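Local coordinates for protein putative solute-binding component of ABC transporter (PDB 4YS6) that probably serves as the solute-binding component of a sugar ABC transporter, with beta-D-glucose bound in the pocket between its two lobes, at residues A[65-70]-A[304-309]; A[76-81]-A[100-105]; A[171-176]-A[212-217]. One frame throughout, in Å; residues are numbered along the deposited sequence.

Contact 1: A[65-70]-A[304-309]; sequences AGYEVD and MVDAIM. With NA (sodium ion), chain E.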
ATOM      1  N   ALA A  65      14.048  -8.136  20.603  1.00 21.77           N
ATOM      2  CA  ALA A  65      15.305  -8.638  20.056  1.00 23.58           C
ATOM      3  C   ALA A  65      16.520  -7.955  20.686  1.00 25.38           C
ATOM      4  O   ALA A  65      17.662  -8.280  20.351  1.00 23.71           O
ATOM      5  CB  ALA A  65      15.320  -8.451  18.545  1.00 20.89           C
ATOM      6  N   GLY A  66      16.287  -7.009  21.591  1.00 23.46           N
ATOM      7  CA  GLY A  66      17.371  -6.392  22.331  1.00 23.21           C
ATOM      8  C   GLY A  66      17.846  -5.038  21.853  1.00 21.93           C
ATOM      9  O   GLY A  66      18.855  -4.541  22.339  1.00 26.35           O
ATOM     10  N   TYR A  67      17.127  -4.433  20.915  1.00 19.90           N
ATOM     11  CA  TYR A  67      17.503  -3.125  20.421  1.00 19.51           C
ATOM     12  C   TYR A  67      16.793  -2.003  21.155  1.00 21.75           C
ATOM     13  O   TYR A  67      15.747  -2.212  21.779  1.00 25.97           O
ATOM     14  CB  TYR A  67      17.216  -3.027  18.921  1.00 18.53           C
ATOM     15  CG  TYR A  67      17.955  -4.072  18.142  1.00 18.55           C
ATOM     16  CD1 TYR A  67      19.278  -3.876  17.772  1.00 19.57           C
ATOM     17  CD2 TYR A  67      17.347  -5.270  17.801  1.00 18.41           C
ATOM     18  CE1 TYR A  67      19.959  -4.838  17.065  1.00 21.91           C
ATOM     19  CE2 TYR A  67      18.028  -6.239  17.106  1.00 21.54           C
ATOM     20  CZ  TYR A  67      19.333  -6.013  16.737  1.00 25.99           C
ATOM     21  OH  TYR A  67      20.024  -6.971  16.041  1.00 22.99           O
ATOM     22  N   GLU A  68      17.408  -0.826  21.115  1.00 19.72           N
ATOM     23  CA  GLU A  68      16.757   0.419  21.490  1.00 23.31           C
ATOM     24  C   GLU A  68      16.178   0.998  20.205  1.00 23.49           C
ATOM     25  O   GLU A  68      16.698   0.739  19.106  1.00 20.51           O
ATOM     26  CB  GLU A  68      17.720   1.402  22.154  1.00 27.86           C
ATOM     27  CG  GLU A  68      18.278   0.945  23.494  1.00 44.96           C
ATOM     28  CD  GLU A  68      17.244   0.981  24.612  1.00 64.69           C
ATOM     29  OE1 GLU A  68      16.071   1.328  24.339  1.00 72.23           O
ATOM     30  OE2 GLU A  68      17.608   0.668  25.770  1.00 69.42           O
ATOM     31  N   VAL A  69      15.084   1.734  20.332  1.00 22.62           N
ATOM     32  CA  VAL A  69      14.325   2.170  19.159  1.00 21.08           C
ATOM     33  C   VAL A  69      13.999   3.649  19.183  1.00 23.97           C
ATOM     34  O   VAL A  69      13.541   4.170  20.189  1.00 21.68           O
ATOM     35  CB  VAL A  69      13.003   1.401  19.037  1.00 19.86           C
ATOM     36  CG1 VAL A  69      12.237   1.841  17.812  1.00 19.28           C
ATOM     37  CG2 VAL A  69      13.268  -0.088  18.968  1.00 27.37           C
ATOM     38  N   ASP A  70      14.228   4.309  18.052  1.00 19.44           N
ATOM     39  CA  ASP A  70      13.810   5.693  17.840  1.00 21.28           C
ATOM     40  C   ASP A  70      12.770   5.689  16.728  1.00 21.08           C
ATOM     41  O   ASP A  70      13.117   5.678  15.543  1.00 20.71           O
ATOM     42  CB  ASP A  70      15.006   6.564  17.476  1.00 25.23           C
ATOM     43  CG  ASP A  70      14.639   8.042  17.302  1.00 31.26           C
ATOM     44  OD1 ASP A  70      13.474   8.425  17.533  1.00 32.29           O
ATOM     45  OD2 ASP A  70      15.541   8.826  16.951  1.00 40.29           O
HETATM   46  N   MSE A 304      16.392  -9.190   9.366  1.00 14.48           N
HETATM   47  CA  MSE A 304      17.406  -8.457   8.589  1.00 14.40           C
HETATM   48  C   MSE A 304      18.290  -7.612   9.508  1.00 16.28           C
HETATM   49  O   MSE A 304      19.501  -7.587   9.352  1.00 15.05           O
HETATM   50  CB  MSE A 304      16.766  -7.562   7.514  1.00 15.50           C
HETATM   51  CG  MSE A 304      15.999  -8.332   6.508  1.00 13.56           C
HETATM   52 SE   MSE A 304      15.205  -6.952   5.332  1.00 26.64          SE
HETATM   53  CE  MSE A 304      14.803  -8.074   3.817  1.00 20.84           C
ATOM     54  N   VAL A 305      17.686  -6.936  10.479  1.00 14.94           N
ATOM     55  CA  VAL A 305      18.437  -6.126  11.428  1.00 15.73           C
ATOM     56  C   VAL A 305      19.415  -6.995  12.215  1.00 15.96           C
ATOM     57  O   VAL A 305      20.608  -6.661  12.377  1.00 16.86           O
ATOM     58  CB  VAL A 305      17.476  -5.400  12.366  1.00 15.48           C
ATOM     59  CG1 VAL A 305      18.245  -4.682  13.462  1.00 16.08           C
ATOM     60  CG2 VAL A 305      16.643  -4.422  11.569  1.00 14.99           C
ATOM     61  N   ASP A 306      18.924  -8.137  12.687  1.00 16.07           N
ATOM     62  CA  ASP A 306      19.780  -9.074  13.398  1.00 16.63           C
ATOM     63  C   ASP A 306      20.948  -9.557  12.522  1.00 16.91           C
ATOM     64  O   ASP A 306      22.086  -9.683  12.990  1.00 17.14           O
ATOM     65  CB  ASP A 306      18.990 -10.299  13.858  1.00 20.22           C
ATOM     66  CG  ASP A 306      18.233 -10.077  15.154  1.00 33.16           C
ATOM     67  OD1 ASP A 306      18.506  -9.107  15.891  1.00 33.01           O
ATOM     68  OD2 ASP A 306      17.363 -10.921  15.449  1.00 37.56           O
ATOM     69  N   ALA A 307      20.654  -9.864  11.267  1.00 16.48           N
ATOM     70  CA  ALA A 307      21.676 -10.368  10.366  1.00 16.14           C
ATOM     71  C   ALA A 307      22.768  -9.322  10.200  1.00 16.31           C
ATOM     72  O   ALA A 307      23.965  -9.632  10.245  1.00 16.71           O
ATOM     73  CB  ALA A 307      21.067 -10.728   9.028  1.00 18.06           C
ATOM     74  N   ILE A 308      22.341  -8.071  10.057  1.00 16.07           N
ATOM     75  CA  ILE A 308      23.269  -6.966   9.838  1.00 16.25           C
ATOM     76  C   ILE A 308      24.055  -6.613  11.106  1.00 16.92           C
ATOM     77  O   ILE A 308      25.275  -6.407  11.066  1.00 17.88           O
ATOM     78  CB  ILE A 308      22.508  -5.722   9.339  1.00 15.85           C
ATOM     79  CG1 ILE A 308      21.939  -5.975   7.941  1.00 17.20           C
ATOM     80  CG2 ILE A 308      23.395  -4.503   9.347  1.00 20.39           C
ATOM     81  CD1 ILE A 308      20.845  -5.022   7.544  1.00 17.22           C
HETATM   82  N   MSE A 309      23.352  -6.538  12.231  1.00 17.09           N
HETATM   83  CA  MSE A 309      23.919  -6.003  13.457  1.00 17.74           C
HETATM   84  C   MSE A 309      24.655  -7.032  14.288  1.00 20.45           C
HETATM   85  O   MSE A 309      25.690  -6.723  14.893  1.00 21.97           O
HETATM   86  CB  MSE A 309      22.808  -5.359  14.293  1.00 19.23           C
HETATM   87  CG  MSE A 309      22.139  -4.201  13.599  1.00 27.22           C
HETATM   88 SE   MSE A 309      23.230  -2.604  13.777  1.00 43.18          SE
HETATM   89  CE  MSE A 309      22.677  -2.130  15.599  1.00 38.86           C
TER
HETATM   90 NA    NA E 404      25.136 -10.118   8.236  1.00 18.93          NA
HETATM   91  O   HOH W   1      23.908  -9.126   6.542  1.00 24.12           O
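Tyr67, just ahead of edge strand 68-73, reaches the last turn of helix 294-309, meeting Val305, Asp306 and Met309. The contact belongs to the N-terminal lobe of a periplasmic binding protein fold, at the end far from the sugar. Just before Tyr67, helix 50-64 closes in a Schellman motif, with Gly66 at positive phi, and the chain then turns into the strand. The CB of Tyr67 points toward the helix, and with CG anti to the carbonyl carbon (chi1 -59°) the ring reaches across with its hydroxyl end leading. CE1 meets Met309 CB at 4.0 Å, near the ring plane; Met309 is a selenomethionine whose chain bends at both chi2 and chi3. Val305 CG1 sits over one face, 4.0 Å from the centroid of the Tyr67 ring, in a CH-pi contact displaced toward CZ and the hydroxyl, where its closest ring atom is CZ at 3.7 Å. CE2 passes 3.2 Å from Asp306 OD1, which lies at the ring edge and in its plane. Finally, the OH donates a 2.6 Å hydrogen bond to Asp306 OD1, on the lone pair turned away from OD2, with ring and carboxylate planes 32° apart. OD1 also forms a salt bridge with Lys310, whose ammonium group in turn bonds the carbonyl O of Ala65, so one oxygen gathers both a phenol and a lysine. Leu62 of helix 50-64 packs against both Tyr67 and Val305. On another side of the same helix turn, Ala307 O binds a sodium ion at 2.4 Å, together with Gly312 O and a water.

Contact 2: A[76-81]-A[100-105]; sequences NDVQTQ and SIEGDS. With NA (sodium ion), chain G.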
ATOM      1  N   ASN A  76       3.116  12.653   6.855  1.00 16.85           N
ATOM      2  CA  ASN A  76       3.147  12.706   5.383  1.00 14.91           C
ATOM      3  C   ASN A  76       3.786  13.984   4.833  1.00 15.16           C
ATOM      4  O   ASN A  76       3.526  14.400   3.690  1.00 17.49           O
ATOM      5  CB  ASN A  76       1.723  12.524   4.810  1.00 17.00           C
ATOM      6  CG  ASN A  76       1.521  11.176   4.147  1.00 23.14           C
ATOM      7  OD1 ASN A  76       2.339  10.270   4.285  1.00 21.13           O
ATOM      8  ND2 ASN A  76       0.402  11.032   3.440  1.00 20.47           N
ATOM      9  N   ASP A  77       4.653  14.595   5.628  1.00 15.47           N
ATOM     10  CA  ASP A  77       5.407  15.775   5.217  1.00 16.27           C
ATOM     11  C   ASP A  77       6.862  15.376   4.944  1.00 19.51           C
ATOM     12  O   ASP A  77       7.573  14.965   5.863  1.00 16.41           O
ATOM     13  CB  ASP A  77       5.315  16.847   6.304  1.00 17.59           C
ATOM     14  CG  ASP A  77       3.944  17.498   6.369  1.00 28.35           C
ATOM     15  OD1 ASP A  77       3.203  17.407   5.374  1.00 23.32           O
ATOM     16  OD2 ASP A  77       3.604  18.112   7.406  1.00 23.51           O
ATOM     17  N   VAL A  78       7.294  15.478   3.686  1.00 16.55           N
ATOM     18  CA  VAL A  78       8.616  14.996   3.284  1.00 18.34           C
ATOM     19  C   VAL A  78       9.756  15.654   4.060  1.00 16.56           C
ATOM     20  O   VAL A  78      10.682  14.965   4.501  1.00 17.81           O
ATOM     21  CB  VAL A  78       8.823  15.192   1.771  1.00 19.17           C
ATOM     22  CG1 VAL A  78      10.273  14.909   1.347  1.00 21.20           C
ATOM     23  CG2 VAL A  78       7.879  14.290   1.017  1.00 21.87           C
ATOM     24  N   GLN A  79       9.711  16.969   4.255  1.00 17.23           N
ATOM     25  CA  GLN A  79      10.821  17.629   4.936  1.00 17.90           C
ATOM     26  C   GLN A  79      10.887  17.203   6.404  1.00 17.71           C
ATOM     27  O   GLN A  79      11.974  17.147   7.002  1.00 18.02           O
ATOM     28  CB  GLN A  79      10.711  19.149   4.813  1.00 19.73           C
ATOM     29  CG  GLN A  79      11.866  19.879   5.444  1.00 30.99           C
ATOM     30  CD  GLN A  79      13.197  19.420   4.894  1.00 42.13           C
ATOM     31  OE1 GLN A  79      14.133  19.134   5.646  1.00 50.62           O
ATOM     32  NE2 GLN A  79      13.286  19.330   3.574  1.00 39.66           N
ATOM     33  N   THR A  80       9.736  16.868   6.980  1.00 17.96           N
ATOM     34  CA  THR A  80       9.715  16.380   8.352  1.00 17.17           C
ATOM     35  C   THR A  80      10.405  15.029   8.413  1.00 16.56           C
ATOM     36  O   THR A  80      11.178  14.772   9.332  1.00 16.76           O
ATOM     37  CB  THR A  80       8.281  16.284   8.905  1.00 17.87           C
ATOM     38  OG1 THR A  80       7.777  17.618   9.070  1.00 24.41           O
ATOM     39  CG2 THR A  80       8.270  15.563  10.267  1.00 21.64           C
ATOM     40  N   GLN A  81      10.129  14.163   7.446  1.00 15.92           N
ATOM     41  CA  GLN A  81      10.766  12.861   7.454  1.00 15.44           C
ATOM     42  C   GLN A  81      12.270  12.990   7.264  1.00 15.86           C
ATOM     43  O   GLN A  81      13.041  12.295   7.927  1.00 15.84           O
ATOM     44  CB  GLN A  81      10.167  11.957   6.388  1.00 14.83           C
ATOM     45  CG  GLN A  81      10.811  10.582   6.413  1.00 14.44           C
ATOM     46  CD  GLN A  81       9.986   9.578   5.647  1.00 13.90           C
ATOM     47  OE1 GLN A  81       9.857   9.661   4.424  1.00 13.91           O
ATOM     48  NE2 GLN A  81       9.402   8.644   6.366  1.00 13.71           N
ATOM     49  N   SER A 100       9.343   5.413   3.398  1.00 12.41           N
ATOM     50  CA  SER A 100       9.432   6.753   2.839  1.00 12.02           C
ATOM     51  C   SER A 100       8.092   7.278   2.352  1.00 14.87           C
ATOM     52  O   SER A 100       7.239   6.520   1.887  1.00 13.84           O
ATOM     53  CB  SER A 100      10.445   6.763   1.689  1.00 13.99           C
ATOM     54  OG  SER A 100      10.023   5.928   0.649  1.00 19.65           O
ATOM     55  N   ILE A 101       7.901   8.589   2.473  1.00 12.34           N
ATOM     56  CA  ILE A 101       6.715   9.235   1.927  1.00 15.19           C
ATOM     57  C   ILE A 101       6.855   9.308   0.421  1.00 17.15           C
ATOM     58  O   ILE A 101       5.984   8.838  -0.321  1.00 21.65           O
ATOM     59  CB  ILE A 101       6.522  10.627   2.514  1.00 14.37           C
ATOM     60  CG1 ILE A 101       6.304  10.531   4.031  1.00 13.80           C
ATOM     61  CG2 ILE A 101       5.310  11.313   1.894  1.00 14.29           C
ATOM     62  CD1 ILE A 101       6.500  11.819   4.726  1.00 14.59           C
ATOM     63  N   GLU A 102       7.972   9.887  -0.014  1.00 15.29           N
ATOM     64  CA  GLU A 102       8.299  10.013  -1.425  1.00 15.91           C
ATOM     65  C   GLU A 102       9.601   9.264  -1.682  1.00 16.51           C
ATOM     66  O   GLU A 102      10.626   9.590  -1.104  1.00 15.87           O
ATOM     67  CB  GLU A 102       8.439  11.478  -1.833  1.00 20.28           C
ATOM     68  CG  GLU A 102       7.110  12.201  -1.917  1.00 44.11           C
ATOM     69  CD  GLU A 102       7.248  13.627  -2.434  1.00 67.26           C
ATOM     70  OE1 GLU A 102       8.352  13.997  -2.893  1.00 66.06           O
ATOM     71  OE2 GLU A 102       6.246  14.375  -2.380  1.00 78.00           O
ATOM     72  N   GLY A 103       9.545   8.265  -2.552  1.00 17.76           N
ATOM     73  CA  GLY A 103      10.683   7.375  -2.764  1.00 15.61           C
ATOM     74  C   GLY A 103      11.985   8.025  -3.191  1.00 18.81           C
ATOM     75  O   GLY A 103      13.058   7.529  -2.845  1.00 20.13           O
ATOM     76  N   ASP A 104      11.915   9.121  -3.934  1.00 17.39           N
ATOM     77  CA  ASP A 104      13.150   9.786  -4.404  1.00 21.56           C
ATOM     78  C   ASP A 104      13.569  11.034  -3.606  1.00 21.00           C
ATOM     79  O   ASP A 104      14.448  11.772  -4.035  1.00 23.77           O
ATOM     80  CB  ASP A 104      13.001  10.140  -5.891  1.00 27.96           C
ATOM     81  CG  ASP A 104      11.828  11.064  -6.171  1.00 49.08           C
ATOM     82  OD1 ASP A 104      11.014  11.313  -5.257  1.00 53.04           O
ATOM     83  OD2 ASP A 104      11.711  11.522  -7.329  1.00 59.51           O
ATOM     84  N   SER A 105      12.989  11.243  -2.426  1.00 16.87           N
ATOM     85  CA  SER A 105      13.223  12.466  -1.675  1.00 16.25           C
ATOM     86  C   SER A 105      14.333  12.438  -0.624  1.00 19.67           C
ATOM     87  O   SER A 105      14.619  13.458  -0.012  1.00 23.42           O
ATOM     88  CB  SER A 105      11.933  12.861  -0.962  1.00 19.11           C
ATOM     89  OG  SER A 105      11.601  11.859  -0.004  1.00 22.55           O
TER
HETATM   90 NA    NA G 406       1.014  16.379   5.858  1.00 32.36          NA
HETATM   91  O   HOH W   2       0.820  16.218   3.715  1.00 41.53           O
HETATM   92  O   HOH W   3       1.052  17.845   7.927  1.00 27.91           O
HETATM   93  O   HOH W   4       9.945  11.101   1.949  1.00 18.02           O
HETATM   94  O   HOH W   5      -0.353  15.539   7.598  1.00 33.57           O
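Gln81 and Ile101 make the direct hydrogen bond of this contact: the backbone N of Ile101 donates to Gln81 OE1 at 3.0 Å, with an N-H...O angle of 157°. The donor lies in the amide plane and uses a lone pair of OE1. Gln81 reaches the loop because CG stands opposite its own backbone N (chi1 -179°) and the chain runs on extended. Its NE2 donates to Ala99 O, so both ends of the amide are held and its rotation is fixed by backbone groups of one loop.

Water extends this network. One molecule donates to Gln81 OE1 at 2.9 Å and to Ser105 OG, and accepts from Glu102 N. Ser105 OG passes its own hydrogen to Glu102 O at 2.7 Å, the oxygen that also receives Ser105 N in the type I turn from Glu102 to Ser105.

Both segments lie at the C-terminal ends of the sheet's parallel strands: strand 68-73, helix 78-90 and strand 95-98 form a beta-alpha-beta crossover, with strand 38-43 between the two in the sheet. Pro44, just after that middle strand, packs on both Asn76 and Ile101.

Van der Waals contacts line the seam. Ile101 CD1 presses against the start of the helix, 3.5 Å from Asp77 N, while its CG2 meets Val78 CG2. The two Val78 methyls part company: CG2 lies across the Glu102 side chain, 3.6 Å from CD and nearly at right angles to it, whereas CG1 touches Ser105 CB at 3.5 Å.

Metal binding lies on the far side of the helix start, where Asp77 OD1 holds a sodium ion at 2.5 Å alongside Ser75 O and three waters.

Contact 3: A[171-176]-A[212-217]; sequences TGDPGD and ATAGWS. With BGC (beta-D-glucopyranose), chain D.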
ATOM      1  N   THR A 171      -5.707   4.886  -8.015  1.00 13.16           N
ATOM      2  CA  THR A 171      -4.496   4.318  -7.428  1.00 14.01           C
ATOM      3  C   THR A 171      -3.842   5.314  -6.445  1.00 16.18           C
ATOM      4  O   THR A 171      -4.456   6.301  -6.007  1.00 13.00           O
ATOM      5  CB  THR A 171      -3.497   3.830  -8.523  1.00 19.66           C
ATOM      6  OG1 THR A 171      -2.508   2.958  -7.933  1.00 16.45           O
ATOM      7  CG2 THR A 171      -2.815   4.982  -9.224  1.00 16.80           C
ATOM      8  N   GLY A 172      -2.623   5.002  -6.032  1.00 12.95           N
ATOM      9  CA  GLY A 172      -2.010   5.701  -4.932  1.00 12.82           C
ATOM     10  C   GLY A 172      -1.191   6.896  -5.351  1.00 13.69           C
ATOM     11  O   GLY A 172      -1.327   7.428  -6.458  1.00 15.00           O
ATOM     12  N   ASP A 173      -0.324   7.329  -4.442  1.00 14.80           N
ATOM     13  CA  ASP A 173       0.444   8.546  -4.658  1.00 16.99           C
ATOM     14  C   ASP A 173       1.530   8.285  -5.686  1.00 13.25           C
ATOM     15  O   ASP A 173       2.186   7.239  -5.643  1.00 16.78           O
ATOM     16  CB  ASP A 173       1.056   9.023  -3.356  1.00 17.03           C
ATOM     17  CG  ASP A 173       1.798  10.334  -3.512  1.00 19.32           C
ATOM     18  OD1 ASP A 173       1.144  11.403  -3.444  1.00 20.25           O
ATOM     19  OD2 ASP A 173       3.026  10.293  -3.754  1.00 20.51           O
ATOM     20  N   PRO A 174       1.748   9.238  -6.601  1.00 15.90           N
ATOM     21  CA  PRO A 174       2.756   8.985  -7.633  1.00 17.11           C
ATOM     22  C   PRO A 174       4.203   8.940  -7.110  1.00 18.66           C
ATOM     23  O   PRO A 174       5.094   8.518  -7.824  1.00 24.08           O
ATOM     24  CB  PRO A 174       2.580  10.160  -8.606  1.00 28.96           C
ATOM     25  CG  PRO A 174       1.381  10.908  -8.180  1.00 24.92           C
ATOM     26  CD  PRO A 174       1.013  10.505  -6.797  1.00 17.70           C
ATOM     27  N   GLY A 175       4.428   9.388  -5.881  1.00 17.42           N
ATOM     28  CA  GLY A 175       5.756   9.339  -5.278  1.00 16.74           C
ATOM     29  C   GLY A 175       6.023   8.029  -4.541  1.00 17.77           C
ATOM     30  O   GLY A 175       7.095   7.843  -3.963  1.00 18.39           O
ATOM     31  N   ASP A 176       5.036   7.146  -4.555  1.00 14.71           N
ATOM     32  CA  ASP A 176       5.124   5.814  -3.928  1.00 14.55           C
ATOM     33  C   ASP A 176       5.327   4.755  -5.002  1.00 14.54           C
ATOM     34  O   ASP A 176       4.426   4.481  -5.787  1.00 14.16           O
ATOM     35  CB  ASP A 176       3.846   5.548  -3.145  1.00 14.04           C
ATOM     36  CG  ASP A 176       3.836   4.218  -2.422  1.00 18.89           C
ATOM     37  OD1 ASP A 176       4.774   3.420  -2.584  1.00 16.13           O
ATOM     38  OD2 ASP A 176       2.845   3.955  -1.685  1.00 15.43           O
ATOM     39  N   ALA A 212      -3.924   8.460 -10.265  1.00 15.26           N
ATOM     40  CA  ALA A 212      -3.174   8.503  -9.020  1.00 14.97           C
ATOM     41  C   ALA A 212      -3.842   9.435  -8.022  1.00 17.41           C
ATOM     42  O   ALA A 212      -4.411  10.439  -8.398  1.00 21.99           O
ATOM     43  CB  ALA A 212      -1.748   8.963  -9.274  1.00 20.30           C
ATOM     44  N   THR A 213      -3.779   9.076  -6.748  1.00 14.95           N
ATOM     45  CA  THR A 213      -4.426   9.857  -5.692  1.00 15.78           C
ATOM     46  C   THR A 213      -3.351  10.421  -4.778  1.00 14.73           C
ATOM     47  O   THR A 213      -2.706   9.688  -4.038  1.00 13.85           O
ATOM     48  CB  THR A 213      -5.421   9.005  -4.853  1.00 16.23           C
ATOM     49  OG1 THR A 213      -6.345   8.315  -5.710  1.00 16.30           O
ATOM     50  CG2 THR A 213      -6.230   9.901  -3.870  1.00 16.63           C
ATOM     51  N   ALA A 214      -3.180  11.736  -4.810  1.00 15.44           N
ATOM     52  CA  ALA A 214      -2.179  12.390  -3.973  1.00 17.33           C
ATOM     53  C   ALA A 214      -2.278  12.026  -2.483  1.00 18.63           C
ATOM     54  O   ALA A 214      -3.358  12.081  -1.876  1.00 17.64           O
ATOM     55  CB  ALA A 214      -2.295  13.900  -4.148  1.00 22.28           C
ATOM     56  N   GLY A 215      -1.142  11.625  -1.904  1.00 16.64           N
ATOM     57  CA  GLY A 215      -1.072  11.247  -0.510  1.00 17.89           C
ATOM     58  C   GLY A 215      -1.879  10.040  -0.100  1.00 14.50           C
ATOM     59  O   GLY A 215      -2.072   9.819   1.095  1.00 16.95           O
ATOM     60  N   TRP A 216      -2.365   9.260  -1.072  1.00 12.14           N
ATOM     61  CA  TRP A 216      -3.275   8.160  -0.795  1.00 11.38           C
ATOM     62  C   TRP A 216      -4.513   8.652  -0.023  1.00 14.14           C
ATOM     63  O   TRP A 216      -5.152   7.892   0.744  1.00 14.79           O
ATOM     64  CB  TRP A 216      -2.576   7.066  -0.002  1.00 14.23           C
ATOM     65  CG  TRP A 216      -1.517   6.266  -0.720  1.00 13.39           C
ATOM     66  CD1 TRP A 216      -0.161   6.442  -0.691  1.00 14.29           C
ATOM     67  CD2 TRP A 216      -1.748   5.101  -1.520  1.00 11.13           C
ATOM     68  NE1 TRP A 216       0.454   5.449  -1.411  1.00 13.23           N
ATOM     69  CE2 TRP A 216      -0.498   4.627  -1.946  1.00 13.55           C
ATOM     70  CE3 TRP A 216      -2.903   4.415  -1.924  1.00 11.24           C
ATOM     71  CZ2 TRP A 216      -0.367   3.480  -2.747  1.00 12.31           C
ATOM     72  CZ3 TRP A 216      -2.765   3.292  -2.722  1.00 15.64           C
ATOM     73  CH2 TRP A 216      -1.516   2.834  -3.110  1.00 14.04           C
ATOM     74  N   SER A 217      -4.853   9.925  -0.246  1.00 14.26           N
ATOM     75  CA  SER A 217      -5.842  10.601   0.573  1.00 15.39           C
ATOM     76  C   SER A 217      -7.280  10.155   0.330  1.00 17.16           C
ATOM     77  O   SER A 217      -7.793  10.200  -0.786  1.00 14.79           O
ATOM     78  CB  SER A 217      -5.736  12.113   0.346  1.00 18.71           C
ATOM     79  OG  SER A 217      -6.832  12.789   0.932  1.00 17.42           O
TER
HETATM   80  C2  BGC D 403       1.275   0.452   1.036  1.00 10.88           C
HETATM   81  C3  BGC D 403      -0.193   0.216   1.181  1.00 12.91           C
HETATM   82  C4  BGC D 403      -0.896   1.361   1.778  1.00 10.44           C
HETATM   83  C5  BGC D 403      -0.594   2.649   1.077  1.00 11.03           C
HETATM   84  C6  BGC D 403      -1.124   3.877   1.787  1.00 13.09           C
HETATM   85  C1  BGC D 403       1.508   1.704   0.166  1.00 12.38           C
HETATM   86  O1  BGC D 403       2.757   1.983   0.018  1.00 17.69           O
HETATM   87  O2  BGC D 403       1.890  -0.668   0.413  1.00 11.78           O
HETATM   88  O3  BGC D 403      -0.341  -0.995   2.015  1.00 12.38           O
HETATM   89  O4  BGC D 403      -2.335   1.201   1.695  1.00 12.51           O
HETATM   90  O5  BGC D 403       0.857   2.779   0.995  1.00 12.54           O
HETATM   91  O6  BGC D 403      -0.837   3.852   3.176  1.00 12.98           O
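The indole of Trp216 lies between the 171-176 backbone and the sugar. Gly172 CA and Asp173 N cover one face, the glycine in a CH-pi contact over the six-membered ring; on the opposite face sits beta-D-glucopyranose, with its C5 over the ring centre and C6 3.5 Å from Trp216 CG. At the edge, Trp216 NE1 donates to Asp176 OD2 at 2.8 Å, on the lone pair away from OD1, the carboxylate plane standing 65° from the ring. The C5-C6 corner of the glucose thus lies against the indole face, an aromatic-sugar contact as often found in carbohydrate-binding proteins.

Both segments are loops of the C-terminal lobe that run side by side. Thr213 OG1 donates to Thr171 O at 2.8 Å, and Thr213 N to Gly172 O from above the carbonyl plane. Thr171 OG1 bonds to Ser245, while its CG2 rests 3.5 Å from Ala212 CA.

Asp173 splits its carboxylate: OD1 takes an almost straight bond from Gly215 N (2.8 Å, 176°), whereas OD2 accepts from Gly175 N in an Asx turn. Pro174 CG, next along, packs on Ala212 CB at 3.8 Å.

With Asp176 CG opposite its backbone N (chi1 -178°), the carboxylate faces the pocket, where OD2 also accepts from glucose O1 at 2.6 Å. OD1 caps helix 177-195 through Asn178 N, and Arg125 NE forms a long, weak ion pair with OD2. Two donors on OD2, a helix N-terminus on OD1 and a nearby arginine would all tend to keep Asp176 ionised, consistent with a carboxylate that accepts a hydrogen bond from the anomeric hydroxyl.

Contact 3 lines the sugar pocket and contact 2 stands next to it, with the Asn76 side chain about 7 Å from the glucose; their centres are 13 Å apart. Contact 2 lies in the N-terminal lobe and contact 3 in the C-terminal one, and they touch through a probable hydrogen bond from Gly103 N to Gly175 O (2.9 Å), a bridge consistent with the closed, ligand-bound form. Arg125 also ties them, bonding Ser100 O and glucose while lying near Asp176. Contact 1 is remote, its centre 23 Å from that of contact 2 and 31 Å from that of contact 3. Strand 68-73 starts at contact 1 and runs toward helix 78-90, whose first turn belongs to contact 2.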